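Local coordinates for uncharacterized protein Atu1656 (Agrobacterium tumefaciens, PDB 2OJH), which is of unknown function but belongs to the TolB family and folds into a six-bladed beta-propeller, at residues 20-25 with 38-43; 219-224 with 272-277; 230-235 with 251-256. All blocks are in the same frame, centred on the assembly; numbering follows the deposited sequence.

Contact 1 (20-25 with 38-43); sequences MRSSIE and WQTPEL
Ser22, Ser23 and Ile24 pair with Thr40, Gln39 and Trp38 as antiparallel strands whose axes approach to 4.7 Å at 168°, and a classic beta bulge ends the pairing where Arg21 and Ser22 both face Thr40. Two amides grip Thr40 O: Arg21 N at 2.7 Å, tilted from the carbonyl plane, and Ser22 N at 2.9 Å, nearly along the C=O axis. From within the bulge, the Ser22 hydroxyl donates from OG to Glu42 O at 2.7 Å in the carbonyl plane, on a lone pair. Thr40 OG1 accepts from Glu42 N, an ST turn. Ser23 OG, anti to its backbone N (chi1 -174°), receives Gln39 NE2 at 3.0 Å and donates to Glu25 OE2. On the sheet face that carries Ser22, Ile24, Trp38 and Thr40, Ile24 CD1 meets Trp38 CE3 at 3.8 Å, the two side chains running side by side. Leu43 CD1 lies over one face of the Arg21 guanidinium, whose NH2 forms a salt bridge with Asp246. Strand 22-28 also pairs with strand 285-291, so this N-terminal hairpin completes a blade begun by the C-terminal strand, the "Velcro" ring closure characteristic of beta-propellers.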
loop_
_atom_site.group_PDB
_atom_site.type_symbol
_atom_site.label_atom_id
_atom_site.label_comp_id
_atom_site.label_asym_id
_atom_site.label_seq_id
_atom_site.Cartn_x
_atom_site.Cartn_y
_atom_site.Cartn_z
HETATM N N MSE A 20 2.235 9.760 22.605
HETATM C CA MSE A 20 1.828 8.940 21.463
HETATM C C MSE A 20 2.482 9.425 20.177
HETATM O O MSE A 20 2.629 10.627 19.956
HETATM C CB MSE A 20 0.307 8.867 21.320
HETATM C CG MSE A 20 -0.393 8.283 22.533
HETATM SE SE MSE A 20 0.236 6.505 23.063
HETATM C CE MSE A 20 1.527 6.941 24.473
ATOM N N ARG A 21 2.889 8.472 19.354
ATOM C CA ARG A 21 3.463 8.772 18.044
ATOM C C ARG A 21 2.596 8.298 16.892
ATOM O O ARG A 21 2.495 8.987 15.882
ATOM C CB ARG A 21 4.857 8.137 17.906
ATOM C CG ARG A 21 5.511 8.355 16.550
ATOM C CD ARG A 21 5.952 9.796 16.347
ATOM N NE ARG A 21 6.897 9.880 15.234
ATOM C CZ ARG A 21 6.705 10.587 14.124
ATOM N NH1 ARG A 21 5.599 11.311 13.975
ATOM N NH2 ARG A 21 7.639 10.572 13.165
ATOM N N SER A 22 2.017 7.101 17.026
ATOM C CA SER A 22 1.169 6.533 15.997
ATOM C C SER A 22 -0.191 6.209 16.592
ATOM O O SER A 22 -0.273 5.755 17.735
ATOM C CB SER A 22 1.751 5.226 15.422
ATOM O OG SER A 22 3.136 5.331 15.138
ATOM N N SER A 23 -1.230 6.448 15.785
ATOM C CA SER A 23 -2.615 6.090 16.077
ATOM C C SER A 23 -3.124 5.263 14.905
ATOM O O SER A 23 -3.319 5.775 13.802
ATOM C CB SER A 23 -3.472 7.348 16.254
ATOM O OG SER A 23 -4.792 7.024 16.672
ATOM N N ILE A 24 -3.277 3.965 15.143
ATOM C CA ILE A 24 -3.806 3.047 14.147
ATOM C C ILE A 24 -5.345 3.184 14.196
ATOM O O ILE A 24 -5.973 2.983 15.247
ATOM C CB ILE A 24 -3.331 1.570 14.394
ATOM C CG1 ILE A 24 -1.792 1.431 14.289
ATOM C CG2 ILE A 24 -3.911 0.659 13.321
ATOM C CD1 ILE A 24 -0.992 2.041 15.372
ATOM N N GLU A 25 -5.924 3.572 13.067
ATOM C CA GLU A 25 -7.331 3.968 13.008
ATOM C C GLU A 25 -8.077 3.330 11.839
ATOM O O GLU A 25 -7.463 2.892 10.879
ATOM C CB GLU A 25 -7.403 5.488 12.931
ATOM C CG GLU A 25 -6.857 6.174 14.197
ATOM C CD GLU A 25 -6.897 7.697 14.157
ATOM O OE1 GLU A 25 -7.466 8.272 13.213
ATOM O OE2 GLU A 25 -6.348 8.325 15.099
ATOM N N TRP A 38 -5.532 1.418 18.138
ATOM C CA TRP A 38 -4.377 1.359 19.039
ATOM C C TRP A 38 -3.502 2.589 18.846
ATOM O O TRP A 38 -3.261 2.990 17.702
ATOM C CB TRP A 38 -3.547 0.117 18.704
ATOM C CG TRP A 38 -2.513 -0.216 19.713
ATOM C CD1 TRP A 38 -2.716 -0.506 21.036
ATOM C CD2 TRP A 38 -1.115 -0.332 19.479
ATOM N NE1 TRP A 38 -1.507 -0.775 21.644
ATOM C CE2 TRP A 38 -0.511 -0.686 20.709
ATOM C CE3 TRP A 38 -0.311 -0.185 18.348
ATOM C CZ2 TRP A 38 0.866 -0.893 20.842
ATOM C CZ3 TRP A 38 1.086 -0.401 18.475
ATOM C CH2 TRP A 38 1.652 -0.731 19.724
ATOM N N GLN A 39 -3.043 3.180 19.954
ATOM C CA GLN A 39 -2.056 4.261 19.918
ATOM C C GLN A 39 -0.791 3.795 20.576
ATOM O O GLN A 39 -0.835 2.985 21.519
ATOM C CB GLN A 39 -2.580 5.531 20.584
ATOM C CG GLN A 39 -3.873 6.027 19.917
ATOM C CD GLN A 39 -4.248 7.413 20.326
ATOM O OE1 GLN A 39 -3.911 7.857 21.431
ATOM N NE2 GLN A 39 -4.985 8.112 19.450
ATOM N N THR A 40 0.347 4.295 20.094
ATOM C CA THR A 40 1.653 3.878 20.615
ATOM C C THR A 40 2.673 5.001 20.479
ATOM O O THR A 40 2.570 5.806 19.556
ATOM C CB THR A 40 2.165 2.587 19.904
ATOM O OG1 THR A 40 3.496 2.256 20.342
ATOM C CG2 THR A 40 2.147 2.746 18.407
ATOM N N PRO A 41 3.644 5.065 21.408
ATOM C CA PRO A 41 4.793 5.965 21.217
ATOM C C PRO A 41 5.796 5.458 20.160
ATOM O O PRO A 41 6.709 6.179 19.793
ATOM C CB PRO A 41 5.430 6.012 22.609
ATOM C CG PRO A 41 5.121 4.669 23.181
ATOM C CD PRO A 41 3.734 4.341 22.689
ATOM N N GLU A 42 5.603 4.235 19.682
ATOM C CA GLU A 42 6.423 3.686 18.610
ATOM C C GLU A 42 5.939 4.176 17.245
ATOM O O GLU A 42 4.863 4.780 17.134
ATOM C CB GLU A 42 6.413 2.154 18.663
ATOM C CG GLU A 42 6.760 1.581 20.044
ATOM C CD GLU A 42 8.210 1.805 20.445
ATOM O OE1 GLU A 42 9.080 1.919 19.556
ATOM O OE2 GLU A 42 8.487 1.864 21.660
ATOM N N LEU A 43 6.742 3.921 16.215
ATOM C CA LEU A 43 6.378 4.279 14.845
ATOM C C LEU A 43 5.867 3.029 14.129
ATOM O O LEU A 43 6.643 2.102 13.843
ATOM C CB LEU A 43 7.600 4.869 14.125
ATOM C CG LEU A 43 7.370 5.606 12.807
ATOM C CD1 LEU A 43 6.640 6.909 13.063
ATOM C CD2 LEU A 43 8.723 5.877 12.170
#

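Contact 2 (219-224 with 272-277); sequences DWFPHP and GTMNSP
Phe221 and His223, on alternate positions of strand 219-224, both meet the irregular segment 272-277. One hydrogen bond joins the two: His223 NE2 donates to Met274 O at 2.8 Å, with an N-H...O angle of 160°. The acceptor lies in the imidazole plane, whereas the donor is tilted 24° from the carbonyl plane. Ser276 O is also close to NE2, but it sits above the ring and its angle is too poor for a bond. Ring contacts follow. Pro277 CA makes a CH-pi contact over the His223 face, 3.9 Å from the ring centroid, and Met274 SE approaches the ring edge. In the apolar packing, Phe221 CB meets Met274 CG at 4.1 Å. The Phe221 and Asn275 side chains lie side by side, ring and amide planes 64° apart, bringing CE1 to 3.4 Å from ND2. That amide is held by other bonds: OD1 accepts from Gly272 N at 2.9 Å and from Asn88 ND2, while ND2 bonds Gln271 OE1. On its other nitrogen, His223 ND1 is hydrogen-bonded to Asp179 OD2. Bonds at both ring nitrogens favour this orientation of the buried imidazole over the flipped one; NE2 carries a hydrogen, and Asp179 may polarise the ring.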
loop_
_atom_site.group_PDB
_atom_site.type_symbol
_atom_site.label_atom_id
_atom_site.label_comp_id
_atom_site.label_asym_id
_atom_site.label_seq_id
_atom_site.Cartn_x
_atom_site.Cartn_y
_atom_site.Cartn_z
ATOM N N ASP A 219 -0.579 13.107 -5.562
ATOM C CA ASP A 219 -1.598 12.156 -5.162
ATOM C C ASP A 219 -0.836 10.872 -5.088
ATOM O O ASP A 219 -0.086 10.549 -6.017
ATOM C CB ASP A 219 -2.714 12.109 -6.234
ATOM C CG ASP A 219 -3.552 13.393 -6.292
ATOM O OD1 ASP A 219 -3.677 14.063 -5.254
ATOM O OD2 ASP A 219 -4.122 13.710 -7.358
ATOM N N TRP A 220 -1.004 10.129 -3.983
ATOM C CA TRP A 220 -0.118 9.027 -3.685
ATOM C C TRP A 220 -0.929 7.863 -3.110
ATOM O O TRP A 220 -2.035 8.049 -2.587
ATOM C CB TRP A 220 0.905 9.494 -2.631
ATOM C CG TRP A 220 2.126 10.238 -3.196
ATOM C CD1 TRP A 220 2.255 11.583 -3.453
ATOM C CD2 TRP A 220 3.362 9.635 -3.549
ATOM N NE1 TRP A 220 3.535 11.845 -3.954
ATOM C CE2 TRP A 220 4.213 10.638 -4.028
ATOM C CE3 TRP A 220 3.826 8.298 -3.528
ATOM C CZ2 TRP A 220 5.511 10.359 -4.477
ATOM C CZ3 TRP A 220 5.106 8.034 -3.978
ATOM C CH2 TRP A 220 5.936 9.055 -4.428
ATOM N N PHE A 221 -0.384 6.664 -3.178
ATOM C CA PHE A 221 -0.998 5.534 -2.505
ATOM C C PHE A 221 -2.455 5.210 -2.906
ATOM O O PHE A 221 -3.304 5.039 -2.018
ATOM C CB PHE A 221 -0.929 5.699 -0.965
ATOM C CG PHE A 221 0.322 6.371 -0.464
ATOM C CD1 PHE A 221 1.594 5.792 -0.677
ATOM C CD2 PHE A 221 0.229 7.575 0.236
ATOM C CE1 PHE A 221 2.769 6.449 -0.241
ATOM C CE2 PHE A 221 1.395 8.239 0.696
ATOM C CZ PHE A 221 2.665 7.678 0.458
ATOM N N PRO A 222 -2.761 5.083 -4.218
ATOM C CA PRO A 222 -4.137 4.647 -4.565
ATOM C C PRO A 222 -4.465 3.206 -4.156
ATOM O O PRO A 222 -3.682 2.259 -4.437
ATOM C CB PRO A 222 -4.190 4.858 -6.097
ATOM C CG PRO A 222 -2.740 4.703 -6.549
ATOM C CD PRO A 222 -1.949 5.357 -5.428
ATOM N N HIS A 223 -5.583 3.044 -3.425
ATOM C CA HIS A 223 -6.131 1.739 -3.141
ATOM C C HIS A 223 -7.599 1.658 -3.560
ATOM O O HIS A 223 -8.457 2.254 -2.926
ATOM C CB HIS A 223 -5.920 1.387 -1.656
ATOM C CG HIS A 223 -4.498 1.539 -1.209
ATOM N ND1 HIS A 223 -3.482 0.755 -1.709
ATOM C CD2 HIS A 223 -3.914 2.407 -0.347
ATOM C CE1 HIS A 223 -2.341 1.101 -1.141
ATOM N NE2 HIS A 223 -2.576 2.093 -0.299
ATOM N N PRO A 224 -7.873 0.957 -4.669
ATOM C CA PRO A 224 -9.238 0.597 -5.025
ATOM C C PRO A 224 -9.919 -0.298 -3.963
ATOM O O PRO A 224 -9.330 -1.283 -3.486
ATOM C CB PRO A 224 -9.081 -0.147 -6.348
ATOM C CG PRO A 224 -7.767 0.262 -6.896
ATOM C CD PRO A 224 -6.896 0.527 -5.687
ATOM N N GLY A 272 3.749 6.170 5.665
ATOM C CA GLY A 272 3.265 5.282 6.734
ATOM C C GLY A 272 1.740 5.258 6.890
ATOM O O GLY A 272 1.164 4.254 7.356
ATOM N N THR A 273 1.083 6.355 6.520
ATOM C CA THR A 273 -0.367 6.478 6.686
ATOM C C THR A 273 -1.094 5.301 6.003
ATOM O O THR A 273 -1.948 4.644 6.618
ATOM C CB THR A 273 -0.866 7.876 6.188
ATOM O OG1 THR A 273 -0.350 8.867 7.071
ATOM C CG2 THR A 273 -2.384 7.989 6.186
HETATM N N MSE A 274 -0.763 5.021 4.738
HETATM C CA MSE A 274 -1.439 3.937 4.012
HETATM C C MSE A 274 -0.615 3.426 2.823
HETATM O O MSE A 274 -1.142 3.325 1.706
HETATM C CB MSE A 274 -2.865 4.347 3.544
HETATM C CG MSE A 274 -2.892 5.478 2.578
HETATM SE SE MSE A 274 -4.718 5.906 1.975
HETATM C CE MSE A 274 -5.495 6.281 3.765
ATOM N N ASN A 275 0.666 3.082 3.025
ATOM C CA ASN A 275 1.453 2.725 1.823
ATOM C C ASN A 275 0.881 1.533 1.091
ATOM O O ASN A 275 0.941 1.461 -0.147
ATOM C CB ASN A 275 2.930 2.428 2.141
ATOM C CG ASN A 275 3.616 3.597 2.718
ATOM O OD1 ASN A 275 3.449 3.887 3.905
ATOM N ND2 ASN A 275 4.377 4.314 1.889
ATOM N N SER A 276 0.365 0.584 1.858
ATOM C CA SER A 276 -0.007 -0.720 1.331
ATOM C C SER A 276 -1.543 -0.901 1.295
ATOM O O SER A 276 -2.269 -0.127 1.947
ATOM C CB SER A 276 0.627 -1.808 2.183
ATOM O OG SER A 276 2.021 -1.864 1.932
ATOM N N PRO A 277 -2.042 -1.898 0.534
ATOM C CA PRO A 277 -3.498 -2.075 0.396
ATOM C C PRO A 277 -4.198 -2.151 1.745
ATOM O O PRO A 277 -3.879 -3.029 2.562
ATOM C CB PRO A 277 -3.638 -3.367 -0.392
ATOM C CG PRO A 277 -2.362 -3.510 -1.164
ATOM C CD PRO A 277 -1.283 -2.874 -0.281
#

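Contact 3 (230-235 with 251-256); sequences KVVFVS and VQLMDM
Phe233 and Gln252 face each other as a hydrogen-bonded antiparallel pair in the tightly packed part of the contact. Phe233 CG lies between the backbone N and the carbonyl carbon (chi1 65°), and the ring reaches across to the neighbouring strand. There Gln252 CB stands over one ring face, offset toward the rim, 3.6 Å from the centroid in a CH-pi contact. Met254 adds a Met-aromatic contact: its SE approaches the same ring obliquely, 3.6 Å from CE1, the two side chains crossing at about a right angle. The extended Met254 chain then carries CE on to Val231 CG1, 3.5 Å away. On the face carrying Val232 and Leu253 the contacts are aliphatic, with Val232 CG2 against Val251 CG1 at 3.8 Å and Val232 CB against Leu253 CD1. The strands are the two central ones of a four-stranded antiparallel propeller blade, flanked by strands 217-224 and 262-267. Phe286 of strand 285-291 touches Val232 and Val251, while Ile212 and Thr213 touch Met254. Polar groups persist at one border. A water hydrogen-bonds to Ser235 OG at 2.7 Å and, weakly, to Gln252 NE2; Ser235 OG is also hydrogen-bonded to Asp219 OD1, and Gln252 OE1 to Thr263. Toward Lys230 and Asp255 the character changes, for both residues are partly exposed. Lys230, bent at chi2 (-67°), brings CD to 3.9 Å from Leu253 CD2, the two side chains crossing at about a right angle, before its NZ forms a salt bridge with Asp255 OD1 at 2.8 Å, meeting the oxygen nearly head-on. The second carboxylate oxygen, OD2, is hydrogen-bonded to Asn260 ND2. Met256 SE lies 3.8 Å from Val231 CG2, its side chain crossing that of Val231 at about a right angle.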
loop_
_atom_site.group_PDB
_atom_site.type_symbol
_atom_site.label_atom_id
_atom_site.label_comp_id
_atom_site.label_asym_id
_atom_site.label_seq_id
_atom_site.Cartn_x
_atom_site.Cartn_y
_atom_site.Cartn_z
ATOM N N LYS A 230 -14.944 2.737 -5.270
ATOM C CA LYS A 230 -14.179 3.853 -4.697
ATOM C C LYS A 230 -12.693 3.561 -4.663
ATOM O O LYS A 230 -12.249 2.402 -4.577
ATOM C CB LYS A 230 -14.646 4.151 -3.250
ATOM C CG LYS A 230 -16.079 4.694 -3.067
ATOM C CD LYS A 230 -16.229 6.081 -3.664
ATOM C CE LYS A 230 -17.624 6.654 -3.385
ATOM N NZ LYS A 230 -17.933 7.883 -4.193
ATOM N N VAL A 231 -11.928 4.645 -4.713
ATOM C CA VAL A 231 -10.484 4.618 -4.507
ATOM C C VAL A 231 -10.152 5.625 -3.401
ATOM O O VAL A 231 -10.550 6.808 -3.491
ATOM C CB VAL A 231 -9.745 5.058 -5.825
ATOM C CG1 VAL A 231 -8.234 5.232 -5.593
ATOM C CG2 VAL A 231 -10.032 4.048 -6.974
ATOM N N VAL A 232 -9.380 5.173 -2.408
ATOM C CA VAL A 232 -8.859 6.060 -1.349
ATOM C C VAL A 232 -7.379 6.364 -1.670
ATOM O O VAL A 232 -6.674 5.534 -2.260
ATOM C CB VAL A 232 -9.035 5.402 0.082
ATOM C CG1 VAL A 232 -8.143 4.198 0.241
ATOM C CG2 VAL A 232 -8.774 6.399 1.210
ATOM N N PHE A 233 -6.902 7.542 -1.291
ATOM C CA PHE A 233 -5.539 7.934 -1.610
ATOM C C PHE A 233 -5.197 9.145 -0.750
ATOM O O PHE A 233 -6.067 9.660 -0.046
ATOM C CB PHE A 233 -5.339 8.195 -3.125
ATOM C CG PHE A 233 -6.124 9.378 -3.673
ATOM C CD1 PHE A 233 -7.449 9.226 -4.030
ATOM C CD2 PHE A 233 -5.507 10.602 -3.902
ATOM C CE1 PHE A 233 -8.173 10.303 -4.563
ATOM C CE2 PHE A 233 -6.240 11.700 -4.411
ATOM C CZ PHE A 233 -7.555 11.537 -4.731
ATOM N N VAL A 234 -3.924 9.530 -0.735
ATOM C CA VAL A 234 -3.474 10.700 0.025
ATOM C C VAL A 234 -3.061 11.811 -0.941
ATOM O O VAL A 234 -2.396 11.529 -1.929
ATOM C CB VAL A 234 -2.265 10.355 0.876
ATOM C CG1 VAL A 234 -1.655 11.600 1.527
ATOM C CG2 VAL A 234 -2.631 9.316 1.956
ATOM N N SER A 235 -3.402 13.061 -0.630
ATOM C CA SER A 235 -2.955 14.245 -1.391
ATOM C C SER A 235 -2.013 15.102 -0.543
ATOM O O SER A 235 -2.406 15.590 0.521
ATOM C CB SER A 235 -4.145 15.119 -1.810
ATOM O OG SER A 235 -4.812 14.560 -2.938
ATOM N N VAL A 251 -6.660 12.869 3.289
ATOM C CA VAL A 251 -7.053 11.531 2.868
ATOM C C VAL A 251 -8.281 11.760 1.975
ATOM O O VAL A 251 -9.283 12.346 2.412
ATOM C CB VAL A 251 -7.327 10.597 4.066
ATOM C CG1 VAL A 251 -7.884 9.237 3.616
ATOM C CG2 VAL A 251 -6.036 10.393 4.890
ATOM N N GLN A 252 -8.162 11.330 0.720
ATOM C CA GLN A 252 -9.145 11.596 -0.293
ATOM C C GLN A 252 -9.848 10.333 -0.712
ATOM O O GLN A 252 -9.313 9.233 -0.564
ATOM C CB GLN A 252 -8.476 12.163 -1.547
ATOM C CG GLN A 252 -7.584 13.344 -1.327
ATOM C CD GLN A 252 -8.369 14.599 -1.164
ATOM O OE1 GLN A 252 -8.672 14.987 -0.052
ATOM N NE2 GLN A 252 -8.742 15.230 -2.270
ATOM N N LEU A 253 -11.035 10.515 -1.286
ATOM C CA LEU A 253 -11.798 9.416 -1.852
ATOM C C LEU A 253 -12.395 9.895 -3.169
ATOM O O LEU A 253 -12.763 11.083 -3.304
ATOM C CB LEU A 253 -12.923 8.987 -0.895
ATOM C CG LEU A 253 -13.613 7.629 -1.105
ATOM C CD1 LEU A 253 -12.718 6.521 -0.688
ATOM C CD2 LEU A 253 -14.952 7.513 -0.316
HETATM N N MSE A 254 -12.472 8.977 -4.131
HETATM C CA MSE A 254 -13.122 9.241 -5.419
HETATM C C MSE A 254 -13.716 7.968 -6.029
HETATM O O MSE A 254 -13.396 6.856 -5.601
HETATM C CB MSE A 254 -12.095 9.809 -6.387
HETATM C CG MSE A 254 -11.019 8.789 -6.727
HETATM SE SE MSE A 254 -9.578 9.575 -7.777
HETATM C CE MSE A 254 -8.320 8.095 -7.663
ATOM N N ASP A 255 -14.553 8.151 -7.052
ATOM C CA ASP A 255 -15.099 7.040 -7.854
ATOM C C ASP A 255 -13.965 6.358 -8.643
ATOM O O ASP A 255 -12.906 6.971 -8.864
ATOM C CB ASP A 255 -16.176 7.566 -8.827
ATOM C CG ASP A 255 -17.403 8.158 -8.113
ATOM O OD1 ASP A 255 -17.647 7.820 -6.936
ATOM O OD2 ASP A 255 -18.144 8.964 -8.733
HETATM N N MSE A 256 -14.169 5.104 -9.067
HETATM C CA MSE A 256 -13.189 4.403 -9.926
HETATM C C MSE A 256 -12.697 5.209 -11.139
HETATM O O MSE A 256 -11.549 5.065 -11.563
HETATM C CB MSE A 256 -13.751 3.099 -10.471
HETATM C CG MSE A 256 -14.096 2.080 -9.461
HETATM SE SE MSE A 256 -12.619 1.596 -8.297
HETATM C CE MSE A 256 -11.510 0.641 -9.499
HETATM O O HOH W 1 -6.809 15.412 -4.608
#

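Contacts 2 and 3 share one blade: their centres are 9 Å apart, and strands 217-224 and 230-237 are neighbours in the same sheet. Asp219 OD1 probably hydrogen-bonds Ser235 OG at 2.6 Å, and Trp220 N probably donates to Val234 O at 2.8 Å. Along the chain contact 3 is nested inside the loop that contact 2 closes. Contact 2, about 5 Å from the chain centre, joins this blade's innermost strand to the segment leading into strand 285-291. That strand belongs to the sheet of contact 1, whose centre lies about 18 Å from that of contact 2 and about 23 Å from that of contact 3, without touching either.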